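Local coordinates for YARHG domain-containing protein (Legionella pneumophila subsp. pneumophila, PDB 4G2A) that is of unknown function but, as a two-domain protein with DUF4424-like and YARHG regions, possibly binds a nutrient, at residues T61-F66 with A124-T129; S11-V16 with I139-S144. All blocks are in the same frame, centred on the assembly; numbering follows the deposited sequence.

Contact 1 (T61-F66 with A124-T129); sequences TISMAF and AYFWKT. With SO4 (sulfate ion), chain B.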
loop_
_atom_site.group_PDB
_atom_site.type_symbol
_atom_site.label_atom_id
_atom_site.label_comp_id
_atom_site.label_asym_id
_atom_site.label_seq_id
_atom_site.Cartn_x
_atom_site.Cartn_y
_atom_site.Cartn_z
ATOM N N THR A 61 -2.819 29.034 -18.854
ATOM C CA THR A 61 -1.929 28.912 -17.699
ATOM C C THR A 61 -2.797 28.521 -16.520
ATOM O O THR A 61 -3.750 29.234 -16.183
ATOM C CB THR A 61 -1.108 30.200 -17.459
ATOM O OG1 THR A 61 -0.361 30.510 -18.641
ATOM C CG2 THR A 61 -0.152 30.073 -16.276
ATOM N N ILE A 62 -2.511 27.357 -15.938
ATOM C CA ILE A 62 -3.276 26.841 -14.804
ATOM C C ILE A 62 -2.334 26.437 -13.664
ATOM O O ILE A 62 -1.160 26.121 -13.873
ATOM C CB ILE A 62 -4.246 25.661 -15.181
ATOM C CG1 ILE A 62 -3.513 24.321 -15.432
ATOM C CG2 ILE A 62 -5.218 26.006 -16.318
ATOM C CD1 ILE A 62 -4.235 23.109 -14.872
ATOM N N SER A 63 -2.869 26.458 -12.462
ATOM C CA SER A 63 -2.180 26.020 -11.273
ATOM C C SER A 63 -2.668 24.586 -10.964
ATOM O O SER A 63 -3.875 24.309 -10.974
ATOM C CB SER A 63 -2.443 26.993 -10.123
ATOM O OG SER A 63 -1.591 26.745 -9.016
HETATM N N MSE A 64 -1.727 23.663 -10.814
HETATM C CA MSE A 64 -2.010 22.269 -10.493
HETATM C C MSE A 64 -1.615 22.018 -9.074
HETATM O O MSE A 64 -0.658 22.627 -8.598
HETATM C CB MSE A 64 -1.238 21.325 -11.405
HETATM C CG MSE A 64 -1.822 21.167 -12.767
HETATM SE SE MSE A 64 -1.062 19.581 -13.593
HETATM C CE MSE A 64 -1.685 19.941 -15.410
ATOM N N ALA A 65 -2.313 21.089 -8.402
ATOM C CA ALA A 65 -2.013 20.754 -7.018
ATOM C C ALA A 65 -1.961 19.263 -6.792
ATOM O O ALA A 65 -2.775 18.521 -7.364
ATOM C CB ALA A 65 -3.053 21.369 -6.100
ATOM N N PHE A 66 -0.995 18.825 -5.944
ATOM C CA PHE A 66 -0.866 17.444 -5.477
ATOM C C PHE A 66 -1.347 17.419 -4.020
ATOM O O PHE A 66 -0.601 17.875 -3.167
ATOM C CB PHE A 66 0.568 16.882 -5.610
ATOM C CG PHE A 66 0.794 15.582 -4.846
ATOM C CD1 PHE A 66 0.412 14.358 -5.389
ATOM C CD2 PHE A 66 1.406 15.582 -3.598
ATOM C CE1 PHE A 66 0.657 13.160 -4.704
ATOM C CE2 PHE A 66 1.636 14.381 -2.910
ATOM C CZ PHE A 66 1.268 13.180 -3.476
ATOM N N ALA A 124 -1.764 20.674 0.002
ATOM C CA ALA A 124 -1.301 20.283 -1.336
ATOM C C ALA A 124 -0.011 21.008 -1.707
ATOM O O ALA A 124 0.313 22.019 -1.094
ATOM C CB ALA A 124 -2.377 20.592 -2.377
ATOM N N TYR A 125 0.737 20.461 -2.690
ATOM C CA TYR A 125 1.911 21.073 -3.330
ATOM C C TYR A 125 1.421 21.658 -4.634
ATOM O O TYR A 125 0.712 20.973 -5.364
ATOM C CB TYR A 125 3.057 20.074 -3.559
ATOM C CG TYR A 125 3.652 19.510 -2.289
ATOM C CD1 TYR A 125 4.088 20.348 -1.263
ATOM C CD2 TYR A 125 3.824 18.140 -2.126
ATOM C CE1 TYR A 125 4.639 19.829 -0.089
ATOM C CE2 TYR A 125 4.374 17.611 -0.955
ATOM C CZ TYR A 125 4.785 18.461 0.056
ATOM O OH TYR A 125 5.288 17.939 1.223
ATOM N N PHE A 126 1.726 22.928 -4.902
ATOM C CA PHE A 126 1.239 23.640 -6.094
ATOM C C PHE A 126 2.354 23.973 -7.074
ATOM O O PHE A 126 3.487 24.241 -6.672
ATOM C CB PHE A 126 0.533 24.949 -5.681
ATOM C CG PHE A 126 -0.738 24.792 -4.872
ATOM C CD1 PHE A 126 -0.686 24.602 -3.492
ATOM C CD2 PHE A 126 -1.985 24.906 -5.476
ATOM C CE1 PHE A 126 -1.856 24.450 -2.744
ATOM C CE2 PHE A 126 -3.160 24.786 -4.721
ATOM C CZ PHE A 126 -3.087 24.561 -3.357
ATOM N N TRP A 127 2.017 24.000 -8.368
ATOM C CA TRP A 127 2.936 24.364 -9.444
ATOM C C TRP A 127 2.138 24.928 -10.639
ATOM O O TRP A 127 0.958 24.606 -10.809
ATOM C CB TRP A 127 3.823 23.161 -9.857
ATOM C CG TRP A 127 3.080 22.005 -10.473
ATOM C CD1 TRP A 127 2.889 21.773 -11.804
ATOM C CD2 TRP A 127 2.499 20.890 -9.788
ATOM N NE1 TRP A 127 2.153 20.629 -11.985
ATOM C CE2 TRP A 127 1.927 20.047 -10.767
ATOM C CE3 TRP A 127 2.388 20.525 -8.433
ATOM C CZ2 TRP A 127 1.240 18.868 -10.437
ATOM C CZ3 TRP A 127 1.702 19.366 -8.111
ATOM C CH2 TRP A 127 1.136 18.551 -9.109
ATOM N N LYS A 128 2.783 25.773 -11.455
ATOM C CA LYS A 128 2.140 26.346 -12.640
ATOM C C LYS A 128 2.417 25.476 -13.839
ATOM O O LYS A 128 3.465 24.830 -13.908
ATOM C CB LYS A 128 2.607 27.791 -12.917
ATOM C CG LYS A 128 2.269 28.797 -11.818
ATOM C CD LYS A 128 0.797 29.257 -11.806
ATOM C CE LYS A 128 0.416 29.911 -10.495
ATOM N NZ LYS A 128 1.274 31.089 -10.171
ATOM N N THR A 129 1.451 25.424 -14.766
ATOM C CA THR A 129 1.559 24.673 -16.021
ATOM C C THR A 129 0.971 25.545 -17.142
ATOM O O THR A 129 -0.189 25.952 -17.062
ATOM C CB THR A 129 0.890 23.284 -15.946
ATOM O OG1 THR A 129 -0.523 23.446 -15.917
ATOM C CG2 THR A 129 1.325 22.465 -14.751
HETATM S S SO4 B . -5.697 28.696 -11.825
HETATM O O1 SO4 B . -5.762 29.093 -10.416
HETATM O O2 SO4 B . -6.995 28.894 -12.475
HETATM O O3 SO4 B . -4.684 29.499 -12.518
HETATM O O4 SO4 B . -5.342 27.289 -11.896
#
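From I62–T129 to F66–Y125, two neighbouring antiparallel strands run at 154° to one another, their segment axes approaching to 4.3 Å. Six backbone hydrogen bonds join this β-sheet pair, two each in the hydrogen-bonded pairs I62–T129, M64–W127 and F66–Y125; S63–K128 and A65–F126 are the non-hydrogen-bonded pairs between them. The bond from Y125 N to F66 O, 3.0 Å long, differs from the others in coming from above the carbonyl plane of F66.

On the face carrying I62, M64 and F66, the W127 indole lies between M64 and F66, and T129 adds a comparable share of the packing. The W127 chi1 of 65° sets CG between the backbone N and the carbonyl carbon, and the ring extends toward strand 60-68. M64, present as selenomethionine, lays CB over one indole face, 3.5 Å from W127 CE2, in a CH-pi contact near the rim, while SE stands obliquely to the five-membered ring in a Met-aromatic contact. F66 CB instead meets the indole edge in plane, 3.7 Å from W127 CZ3. W127 NE1 is buried by this contact without a polar partner in the model. The phenyl group of F66 runs beside the Y125 side chain, pointing the same way, and also stacks on F95. At the other end, T129 OG1 lies 3.2 Å from I62 CG1 and makes a weak hydrogen bond to I62 O.

The opposite face is lighter. A65 CB sits over the F126 ring, 4.0 Å from its centroid, and S63 OG lies at that ring's edge. S63 N, directed away from strand 123-131, donates a nearly straight 2.7 Å hydrogen bond to O4 of a sulfate ion, probably from the crystallisation liquor and also held by S17.

Contact 2 (S11-V16 with I139-S144); sequences SLPIPV and IHHDYS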
loop_
_atom_site.group_PDB
_atom_site.type_symbol
_atom_site.label_atom_id
_atom_site.label_comp_id
_atom_site.label_asym_id
_atom_site.label_seq_id
_atom_site.Cartn_x
_atom_site.Cartn_y
_atom_site.Cartn_z
ATOM N N SER A 11 -1.984 10.460 -4.873
ATOM C CA SER A 11 -3.169 11.145 -5.388
ATOM C C SER A 11 -2.899 11.663 -6.787
ATOM O O SER A 11 -1.750 12.016 -7.099
ATOM C CB SER A 11 -3.556 12.312 -4.479
ATOM O OG SER A 11 -4.224 11.914 -3.291
ATOM N N LEU A 12 -3.948 11.705 -7.629
ATOM C CA LEU A 12 -3.862 12.302 -8.970
ATOM C C LEU A 12 -3.568 13.808 -8.831
ATOM O O LEU A 12 -4.011 14.389 -7.828
ATOM C CB LEU A 12 -5.206 12.134 -9.750
ATOM C CG LEU A 12 -5.513 10.814 -10.431
ATOM C CD1 LEU A 12 -6.845 10.885 -11.107
ATOM C CD2 LEU A 12 -4.448 10.437 -11.463
ATOM N N PRO A 13 -2.899 14.490 -9.792
ATOM C CA PRO A 13 -2.822 15.958 -9.697
ATOM C C PRO A 13 -4.226 16.513 -9.907
ATOM O O PRO A 13 -5.048 15.870 -10.573
ATOM C CB PRO A 13 -1.873 16.364 -10.844
ATOM C CG PRO A 13 -1.405 15.110 -11.476
ATOM C CD PRO A 13 -2.361 14.016 -11.081
ATOM N N ILE A 14 -4.542 17.656 -9.304
ATOM C CA ILE A 14 -5.877 18.202 -9.491
ATOM C C ILE A 14 -5.795 19.673 -9.907
ATOM O O ILE A 14 -4.836 20.351 -9.541
ATOM C CB ILE A 14 -6.766 17.996 -8.231
ATOM C CG1 ILE A 14 -6.201 18.674 -6.986
ATOM C CG2 ILE A 14 -7.042 16.530 -7.976
ATOM C CD1 ILE A 14 -7.159 19.578 -6.356
ATOM N N PRO A 15 -6.807 20.211 -10.616
ATOM C CA PRO A 15 -6.781 21.650 -10.918
ATOM C C PRO A 15 -7.369 22.477 -9.767
ATOM O O PRO A 15 -8.271 22.016 -9.069
ATOM C CB PRO A 15 -7.643 21.766 -12.179
ATOM C CG PRO A 15 -8.536 20.549 -12.183
ATOM C CD PRO A 15 -8.031 19.565 -11.149
ATOM N N VAL A 16 -6.855 23.710 -9.579
ATOM C CA VAL A 16 -7.310 24.661 -8.562
ATOM C C VAL A 16 -8.708 25.180 -8.974
ATOM O O VAL A 16 -9.589 25.296 -8.120
ATOM C CB VAL A 16 -6.272 25.805 -8.374
ATOM C CG1 VAL A 16 -6.765 26.862 -7.386
ATOM C CG2 VAL A 16 -4.926 25.252 -7.924
ATOM N N ILE A 139 3.263 15.566 -17.087
ATOM C CA ILE A 139 3.446 15.781 -15.655
ATOM C C ILE A 139 4.005 14.495 -15.090
ATOM O O ILE A 139 3.498 13.427 -15.400
ATOM C CB ILE A 139 2.157 16.280 -14.888
ATOM C CG1 ILE A 139 1.614 17.650 -15.443
ATOM C CG2 ILE A 139 2.385 16.351 -13.350
ATOM C CD1 ILE A 139 2.570 18.883 -15.384
ATOM N N HIS A 140 5.078 14.599 -14.299
ATOM C CA HIS A 140 5.698 13.463 -13.625
ATOM C C HIS A 140 5.862 13.745 -12.133
ATOM O O HIS A 140 6.297 14.825 -11.748
ATOM C CB HIS A 140 7.048 13.067 -14.249
ATOM C CG HIS A 140 7.611 11.809 -13.656
ATOM N ND1 HIS A 140 8.551 11.847 -12.650
ATOM C CD2 HIS A 140 7.295 10.522 -13.908
ATOM C CE1 HIS A 140 8.803 10.584 -12.345
ATOM N NE2 HIS A 140 8.065 9.751 -13.068
ATOM N N HIS A 141 5.491 12.756 -11.314
ATOM C CA HIS A 141 5.588 12.737 -9.865
ATOM C C HIS A 141 6.541 11.640 -9.422
ATOM O O HIS A 141 6.590 10.557 -10.016
ATOM C CB HIS A 141 4.218 12.495 -9.220
ATOM C CG HIS A 141 3.279 13.650 -9.268
ATOM N ND1 HIS A 141 1.969 13.528 -8.832
ATOM C CD2 HIS A 141 3.470 14.912 -9.719
ATOM C CE1 HIS A 141 1.415 14.713 -9.017
ATOM N NE2 HIS A 141 2.281 15.577 -9.550
ATOM N N ASP A 142 7.298 11.931 -8.375
ATOM C CA ASP A 142 8.230 11.004 -7.742
ATOM C C ASP A 142 8.213 11.370 -6.271
ATOM O O ASP A 142 8.458 12.523 -5.925
ATOM C CB ASP A 142 9.641 11.079 -8.376
ATOM C CG ASP A 142 10.734 10.229 -7.744
ATOM O OD1 ASP A 142 10.441 9.500 -6.774
ATOM O OD2 ASP A 142 11.897 10.328 -8.194
ATOM N N TYR A 143 7.814 10.421 -5.427
ATOM C CA TYR A 143 7.724 10.600 -3.984
ATOM C C TYR A 143 7.601 9.229 -3.311
ATOM O O TYR A 143 7.436 8.212 -3.986
ATOM C CB TYR A 143 6.543 11.527 -3.600
ATOM C CG TYR A 143 5.198 11.061 -4.118
ATOM C CD1 TYR A 143 4.769 11.391 -5.402
ATOM C CD2 TYR A 143 4.326 10.347 -3.305
ATOM C CE1 TYR A 143 3.530 10.975 -5.879
ATOM C CE2 TYR A 143 3.077 9.946 -3.762
ATOM C CZ TYR A 143 2.689 10.249 -5.055
ATOM O OH TYR A 143 1.464 9.851 -5.509
ATOM N N SER A 144 7.667 9.227 -1.977
ATOM C CA SER A 144 7.528 8.035 -1.141
ATOM C C SER A 144 6.542 8.290 -0.035
ATOM O O SER A 144 6.261 9.434 0.290
ATOM C CB SER A 144 8.876 7.644 -0.535
ATOM O OG SER A 144 9.760 7.252 -1.569
HETATM O O HOH W 1 0.759 11.175 -7.960
#
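S11 and P13 meet H141, Y143 and I139 in a small buried contact, partly bridged by water, between strands 10-15 and 136-150, whose backbones do not pair here. The nearest CA atoms, those of P13 and I139, are 8.6 Å apart, and the gap is crossed by side chains, the S11 carbonyl and one water.

The water is gripped by three atoms. It donates a hydrogen bond to S11 O at 2.8 Å, is hydrogen-bonded to H141 ND1 at the same distance, and bonds to Y143 OH at 2.9 Å. It lies at the edge and in the plane of both the imidazole and the phenol ring, consistent with the water helping to hold both rings in their orientation. The Y143 ring lies edge-on to H141 CB, and OH comes within 3.6 Å of S11 N without bonding to it.

Beside this polar bridge, P13 crosses the imidazole obliquely, with CG 3.8 Å from H141 CE1. The same CG touches I139 CG2 more loosely, at 4.4 Å.

Strand 43-54 borders the contact: F50 meets H141 edge-to-face and also touches P13, and Y46 stacks on Y143. F66 of strand 60-68 and W127 of strand 123-131 supply further rings, and P13 O is hydrogen-bonded to W167 NE1 in a loop.

How the contacts relate
Both contacts lie among the β-strands, with centres about 9 Å apart, and along the chain contact 1 falls inside the loop closed by contact 2. Strand 60-68 pairs with 123-131 on one side and with 10-15 on the other, where A65 O and I14 N probably form a hydrogen bond at 2.8 Å. Contact 1 is regular backbone pairing, with one face turned inward and the other partly exposed. Contact 2 is wholly buried and relies on side chains, one backbone carbonyl and a shared water. The inward rings connect them: W127 meets H141 with planes nearly perpendicular, and F66 packs against both H141 and Y143.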